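Local coordinates for sefir domain protein (Bacillus cereus F65185, PDB 5Y8F), which probably acts in signalling through homotypic association of its SEFIR domain, a fold akin to that of TIR domains, at residues 6-11 / 83-88; 101-106 / 122-127. All blocks are in the same frame, centred on the assembly; numbering follows the deposited sequence.

Interaction 1 of 2, residues 6-11 / 83-88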
loop_
_atom_site.group_PDB
_atom_site.type_symbol
_atom_site.label_atom_id
_atom_site.label_comp_id
_atom_site.label_asym_id
_atom_site.label_seq_id
_atom_site.Cartn_x
_atom_site.Cartn_y
_atom_site.Cartn_z
ATOM N N ILE A 6 -14.577 -9.249 1.770
ATOM C CA ILE A 6 -14.916 -7.839 1.598
ATOM C C ILE A 6 -15.394 -7.286 2.932
ATOM O O ILE A 6 -16.456 -7.675 3.437
ATOM C CB ILE A 6 -15.974 -7.626 0.508
ATOM C CG1 ILE A 6 -15.507 -8.231 -0.819
ATOM C CG2 ILE A 6 -16.260 -6.143 0.351
ATOM C CD1 ILE A 6 -16.450 -7.969 -1.979
ATOM N N SER A 7 -14.615 -6.368 3.497
ATOM C CA SER A 7 -15.011 -5.639 4.693
ATOM C C SER A 7 -15.748 -4.374 4.272
ATOM O O SER A 7 -15.179 -3.512 3.594
ATOM C CB SER A 7 -13.787 -5.287 5.539
ATOM O OG SER A 7 -14.130 -4.434 6.621
ATOM N N TYR A 8 -17.016 -4.271 4.660
ATOM C CA TYR A 8 -17.821 -3.110 4.317
ATOM C C TYR A 8 -18.973 -3.014 5.303
ATOM O O TYR A 8 -19.296 -3.978 6.003
ATOM C CB TYR A 8 -18.345 -3.184 2.880
ATOM C CG TYR A 8 -19.483 -4.162 2.696
ATOM C CD1 TYR A 8 -19.266 -5.533 2.769
ATOM C CD2 TYR A 8 -20.777 -3.715 2.456
ATOM C CE1 TYR A 8 -20.302 -6.433 2.598
ATOM C CE2 TYR A 8 -21.824 -4.609 2.286
ATOM C CZ TYR A 8 -21.578 -5.966 2.359
ATOM O OH TYR A 8 -22.607 -6.866 2.193
ATOM N N SER A 9 -19.574 -1.829 5.364
ATOM C CA SER A 9 -20.725 -1.562 6.214
ATOM C C SER A 9 -21.976 -1.345 5.368
ATOM O O SER A 9 -21.902 -0.885 4.225
ATOM C CB SER A 9 -20.478 -0.346 7.109
ATOM O OG SER A 9 -20.159 0.792 6.334
ATOM N N TRP A 10 -23.129 -1.711 5.930
ATOM C CA TRP A 10 -24.418 -1.513 5.265
ATOM C C TRP A 10 -24.877 -0.060 5.424
ATOM O O TRP A 10 -25.908 0.245 6.024
ATOM C CB TRP A 10 -25.443 -2.490 5.826
ATOM C CG TRP A 10 -25.160 -3.926 5.482
ATOM C CD1 TRP A 10 -24.009 -4.429 4.951
ATOM C CD2 TRP A 10 -26.033 -5.047 5.677
ATOM N NE1 TRP A 10 -24.117 -5.788 4.785
ATOM C CE2 TRP A 10 -25.348 -6.192 5.226
ATOM C CE3 TRP A 10 -27.329 -5.191 6.183
ATOM C CZ2 TRP A 10 -25.913 -7.465 5.267
ATOM C CZ3 TRP A 10 -27.890 -6.456 6.221
ATOM C CH2 TRP A 10 -27.182 -7.576 5.765
ATOM N N SER A 11 -24.080 0.845 4.844
ATOM C CA SER A 11 -24.329 2.280 4.969
ATOM C C SER A 11 -25.654 2.686 4.336
ATOM O O SER A 11 -26.344 3.578 4.841
ATOM C CB SER A 11 -23.185 3.063 4.331
ATOM O OG SER A 11 -21.936 2.604 4.804
ATOM N N GLU A 83 -22.534 -6.109 15.238
ATOM C CA GLU A 83 -23.240 -6.151 13.965
ATOM C C GLU A 83 -22.408 -5.647 12.791
ATOM O O GLU A 83 -22.873 -5.739 11.652
ATOM C CB GLU A 83 -24.541 -5.353 14.073
ATOM C CG GLU A 83 -24.359 -3.849 14.033
ATOM C CD GLU A 83 -23.885 -3.280 15.356
ATOM O OE1 GLU A 83 -23.897 -2.042 15.502
ATOM O OE2 GLU A 83 -23.464 -4.060 16.236
ATOM N N THR A 84 -21.221 -5.096 13.027
ATOM C CA THR A 84 -20.441 -4.467 11.970
ATOM C C THR A 84 -19.333 -5.374 11.441
ATOM O O THR A 84 -18.837 -6.264 12.137
ATOM C CB THR A 84 -19.818 -3.160 12.458
ATOM O OG1 THR A 84 -18.797 -3.453 13.419
ATOM C CG2 THR A 84 -20.877 -2.274 13.098
ATOM N N MET A 85 -18.937 -5.121 10.194
ATOM C CA MET A 85 -17.765 -5.766 9.613
ATOM C C MET A 85 -16.732 -4.685 9.322
ATOM O O MET A 85 -16.255 -4.550 8.189
ATOM C CB MET A 85 -18.109 -6.559 8.350
ATOM C CG MET A 85 -18.969 -7.791 8.613
ATOM S SD MET A 85 -19.011 -8.975 7.245
ATOM C CE MET A 85 -18.990 -7.875 5.831
ATOM N N ILE A 86 -16.382 -3.911 10.346
ATOM C CA ILE A 86 -15.410 -2.834 10.227
ATOM C C ILE A 86 -14.133 -3.265 10.931
ATOM O O ILE A 86 -14.171 -3.703 12.088
ATOM C CB ILE A 86 -15.951 -1.519 10.819
ATOM C CG1 ILE A 86 -17.188 -1.051 10.046
ATOM C CG2 ILE A 86 -14.880 -0.440 10.797
ATOM C CD1 ILE A 86 -18.001 0.012 10.772
ATOM N N ILE A 87 -13.011 -3.167 10.218
ATOM C CA ILE A 87 -11.721 -3.556 10.769
ATOM C C ILE A 87 -11.364 -2.664 11.948
ATOM O O ILE A 87 -11.562 -1.443 11.916
ATOM C CB ILE A 87 -10.648 -3.520 9.670
ATOM C CG1 ILE A 87 -10.882 -4.685 8.706
ATOM C CG2 ILE A 87 -9.239 -3.565 10.266
ATOM C CD1 ILE A 87 -10.552 -4.371 7.293
ATOM N N THR A 88 -10.869 -3.284 13.011
ATOM C CA THR A 88 -10.432 -2.652 14.243
ATOM C C THR A 88 -8.914 -2.546 14.280
ATOM O O THR A 88 -8.218 -3.170 13.472
ATOM C CB THR A 88 -10.930 -3.457 15.447
ATOM O OG1 THR A 88 -10.339 -4.761 15.426
ATOM C CG2 THR A 88 -12.431 -3.605 15.388
#
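Ser7, on strand 3-7, hands its hydroxyl proton to the carbonyl O of Met85, with OG and O 2.6 Å apart. OG is set anti to the backbone N (chi1 173°), which turns it to the Met85 carbonyl. The carbonyl receives it at a C=O...OG angle of 149°, the donor tilted 25° from the carbonyl plane. The same OG also has Tyr69 OH as a hydrogen-bond partner, and that phenol bonds to Ile87 N as well, so one tyrosine of helix 67-76 links strand and loop.

This is the tight, buried part. Ile87 CD1 lies 3.6 Å from Ser7 OG, giving the hydroxyl an apolar neighbour. The Met85 chain bends at its last torsion, and its methyl CE ends 3.5 Å from Ile6 O and 3.8 Å from CE1 of Tyr8. It meets that ring obliquely, the two side chains lying alongside and pointing the same way. Phe50 and Met51 of helix 47-57 pack on Met85 too.

Toward the partly exposed Ser9 the contact slackens and becomes more open: CB of Ser9 comes only within 4.4 Å of Ile86 CD1. Trp10 is exposed and turns to other partners; its NE1 bonds to Asp37 OD2 and weakly to Tyr8 OH, whose stronger partner is Asp37 OD1.

The backbone N of Tyr8 is buried without a hydrogen-bond partner, its nearest approach to Met85 O being 3.6 Å. Across the two segments the one hydrogen bond runs from side chain to backbone, while Tyr69 and Arg47 each bond to both, so the chemistry implies a loop held by side chains and not by strand pairing.

Interaction 2 of 2, residues 101-106 / 122-127; sequences IPISLG and FALGWN
Within this chain the edge of the parallel sheet is formed here, where strand 100-104 pairs with the last strand, 124-125. Two parallel bridges, Ile103 with Leu124 and Ser104 with Gly125, set the register, supported by three backbone hydrogen bonds. Leu124 N reaches Pro102 O at 2.7 Å, Ser104 N Leu124 O at 2.9 Å and Trp126 N Ser104 O at 3.1 Å. The first is nearly straight (167° at the hydrogen).

Ile103 and Leu124 project from the same face, with Leu124 packing on Leu138 of helix 131-143. Beyond them the Trp126 side chain, its CG anti to the backbone N (chi1 -166°), lies alongside those of Ile103 and Leu105, which both meet its ring obliquely: CE3 is 3.9 Å from Ile103 CG2, and CB is 3.6 Å from Leu105 CD2. Trp18 and Tyr128 meet this ring edge-to-face. Further along, a water accepts from Gly106 N and donates to Trp126 O.

Near the other end Pro102 CG sits 3.5 Å from Phe122 O, and the Phe122 ring meets Phe122 of the second subunit. A parallel sheet of order 2-1-3-4-5, with this pair at its edge, is typical of the flavodoxin-like alpha/beta fold of SEFIR and TIR domains.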
loop_
_atom_site.group_PDB
_atom_site.type_symbol
_atom_site.label_atom_id
_atom_site.label_comp_id
_atom_site.label_asym_id
_atom_site.label_seq_id
_atom_site.Cartn_x
_atom_site.Cartn_y
_atom_site.Cartn_z
ATOM N N ILE A 101 -6.440 -4.576 1.234
ATOM C CA ILE A 101 -6.515 -3.744 0.036
ATOM C C ILE A 101 -7.576 -2.681 0.277
ATOM O O ILE A 101 -8.752 -2.900 -0.049
ATOM C CB ILE A 101 -6.849 -4.570 -1.218
ATOM C CG1 ILE A 101 -5.868 -5.726 -1.393
ATOM C CG2 ILE A 101 -6.860 -3.677 -2.452
ATOM C CD1 ILE A 101 -6.190 -6.602 -2.603
ATOM N N PRO A 102 -7.231 -1.544 0.876
ATOM C CA PRO A 102 -8.239 -0.506 1.109
ATOM C C PRO A 102 -8.648 0.172 -0.190
ATOM O O PRO A 102 -7.810 0.498 -1.035
ATOM C CB PRO A 102 -7.529 0.474 2.049
ATOM C CG PRO A 102 -6.391 -0.304 2.641
ATOM C CD PRO A 102 -5.957 -1.228 1.541
ATOM N N ILE A 103 -9.953 0.382 -0.342
ATOM C CA ILE A 103 -10.522 1.077 -1.493
ATOM C C ILE A 103 -11.217 2.324 -0.963
ATOM O O ILE A 103 -12.222 2.224 -0.244
ATOM C CB ILE A 103 -11.509 0.200 -2.275
ATOM C CG1 ILE A 103 -10.868 -1.126 -2.684
ATOM C CG2 ILE A 103 -12.008 0.932 -3.513
ATOM C CD1 ILE A 103 -11.836 -2.055 -3.397
ATOM N N SER A 104 -10.702 3.493 -1.327
ATOM C CA SER A 104 -11.266 4.758 -0.873
ATOM C C SER A 104 -12.395 5.163 -1.815
ATOM O O SER A 104 -12.187 5.264 -3.030
ATOM C CB SER A 104 -10.183 5.836 -0.818
ATOM O OG SER A 104 -10.694 7.069 -0.341
ATOM N N LEU A 105 -13.583 5.391 -1.259
ATOM C CA LEU A 105 -14.759 5.774 -2.030
ATOM C C LEU A 105 -15.165 7.197 -1.685
ATOM O O LEU A 105 -15.358 7.527 -0.510
ATOM C CB LEU A 105 -15.943 4.842 -1.770
ATOM C CG LEU A 105 -15.807 3.350 -2.054
ATOM C CD1 LEU A 105 -17.187 2.715 -2.044
ATOM C CD2 LEU A 105 -15.098 3.104 -3.372
ATOM N N GLY A 106 -15.292 8.035 -2.709
ATOM C CA GLY A 106 -15.884 9.340 -2.526
ATOM C C GLY A 106 -14.956 10.388 -1.968
ATOM O O GLY A 106 -15.412 11.498 -1.670
ATOM N N PHE A 122 -1.488 3.193 2.198
ATOM C CA PHE A 122 -1.879 2.898 0.826
ATOM C C PHE A 122 -3.373 2.622 0.731
ATOM O O PHE A 122 -3.966 1.993 1.612
ATOM C CB PHE A 122 -1.102 1.695 0.290
ATOM C CG PHE A 122 0.265 2.041 -0.235
ATOM C CD1 PHE A 122 0.416 2.758 -1.414
ATOM C CD2 PHE A 122 1.398 1.649 0.452
ATOM C CE1 PHE A 122 1.675 3.077 -1.889
ATOM C CE2 PHE A 122 2.657 1.964 -0.018
ATOM C CZ PHE A 122 2.798 2.679 -1.188
ATOM N N ALA A 123 -3.973 3.084 -0.361
ATOM C CA ALA A 123 -5.372 2.823 -0.646
ATOM C C ALA A 123 -5.591 2.996 -2.138
ATOM O O ALA A 123 -4.949 3.832 -2.779
ATOM C CB ALA A 123 -6.298 3.756 0.141
ATOM N N LEU A 124 -6.488 2.181 -2.684
ATOM C CA LEU A 124 -6.903 2.315 -4.075
ATOM C C LEU A 124 -7.946 3.423 -4.169
ATOM O O LEU A 124 -9.089 3.246 -3.740
ATOM C CB LEU A 124 -7.460 0.994 -4.596
ATOM C CG LEU A 124 -8.122 1.040 -5.975
ATOM C CD1 LEU A 124 -7.179 1.606 -7.025
ATOM C CD2 LEU A 124 -8.635 -0.337 -6.378
ATOM N N GLY A 125 -7.559 4.570 -4.719
ATOM C CA GLY A 125 -8.516 5.636 -4.935
ATOM C C GLY A 125 -9.465 5.307 -6.069
ATOM O O GLY A 125 -9.083 5.377 -7.239
ATOM N N TRP A 126 -10.696 4.922 -5.740
ATOM C CA TRP A 126 -11.654 4.507 -6.758
ATOM C C TRP A 126 -12.028 5.689 -7.642
ATOM O O TRP A 126 -12.548 6.699 -7.157
ATOM C CB TRP A 126 -12.900 3.916 -6.103
ATOM C CG TRP A 126 -13.772 3.182 -7.070
ATOM C CD1 TRP A 126 -14.930 3.631 -7.641
ATOM C CD2 TRP A 126 -13.546 1.872 -7.599
ATOM N NE1 TRP A 126 -15.443 2.675 -8.485
ATOM C CE2 TRP A 126 -14.610 1.586 -8.479
ATOM C CE3 TRP A 126 -12.549 0.910 -7.411
ATOM C CZ2 TRP A 126 -14.704 0.379 -9.166
ATOM C CZ3 TRP A 126 -12.644 -0.285 -8.094
ATOM C CH2 TRP A 126 -13.713 -0.543 -8.961
ATOM N N ASN A 127 -11.786 5.554 -8.940
ATOM C CA ASN A 127 -12.036 6.621 -9.904
ATOM C C ASN A 127 -13.375 6.361 -10.583
ATOM O O ASN A 127 -13.477 5.516 -11.475
ATOM C CB ASN A 127 -10.902 6.711 -10.920
ATOM C CG ASN A 127 -10.927 8.008 -11.703
ATOM O OD1 ASN A 127 -11.982 8.623 -11.874
ATOM N ND2 ASN A 127 -9.763 8.437 -12.179
HETATM O O HOH W 1 -13.167 7.659 -4.616
#

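Overall arrangement
From the N terminus, strand 3-7 supplies the start of 6-11, and interaction 1 closes when the chain returns at 83-88, after a largely helical excursion that includes strands 33-35 and 60-65. Helix 89-94 and strand 100-104 follow. Interaction 2 then closes a much shorter loop, with no helix or strand among the 15 residues between 101-106 and 122-127. The two are in series, neither nesting nor crossing. Both reach the same five-stranded sheet, with strand 60-65 lying between 3-7 and 100-104. Their centres are 15 Å apart, on opposite sides of the chain's centre, and their nearest atoms are about 7 Å apart. Interaction 1 ties a loop to an inner strand; interaction 2 adds the edge strand.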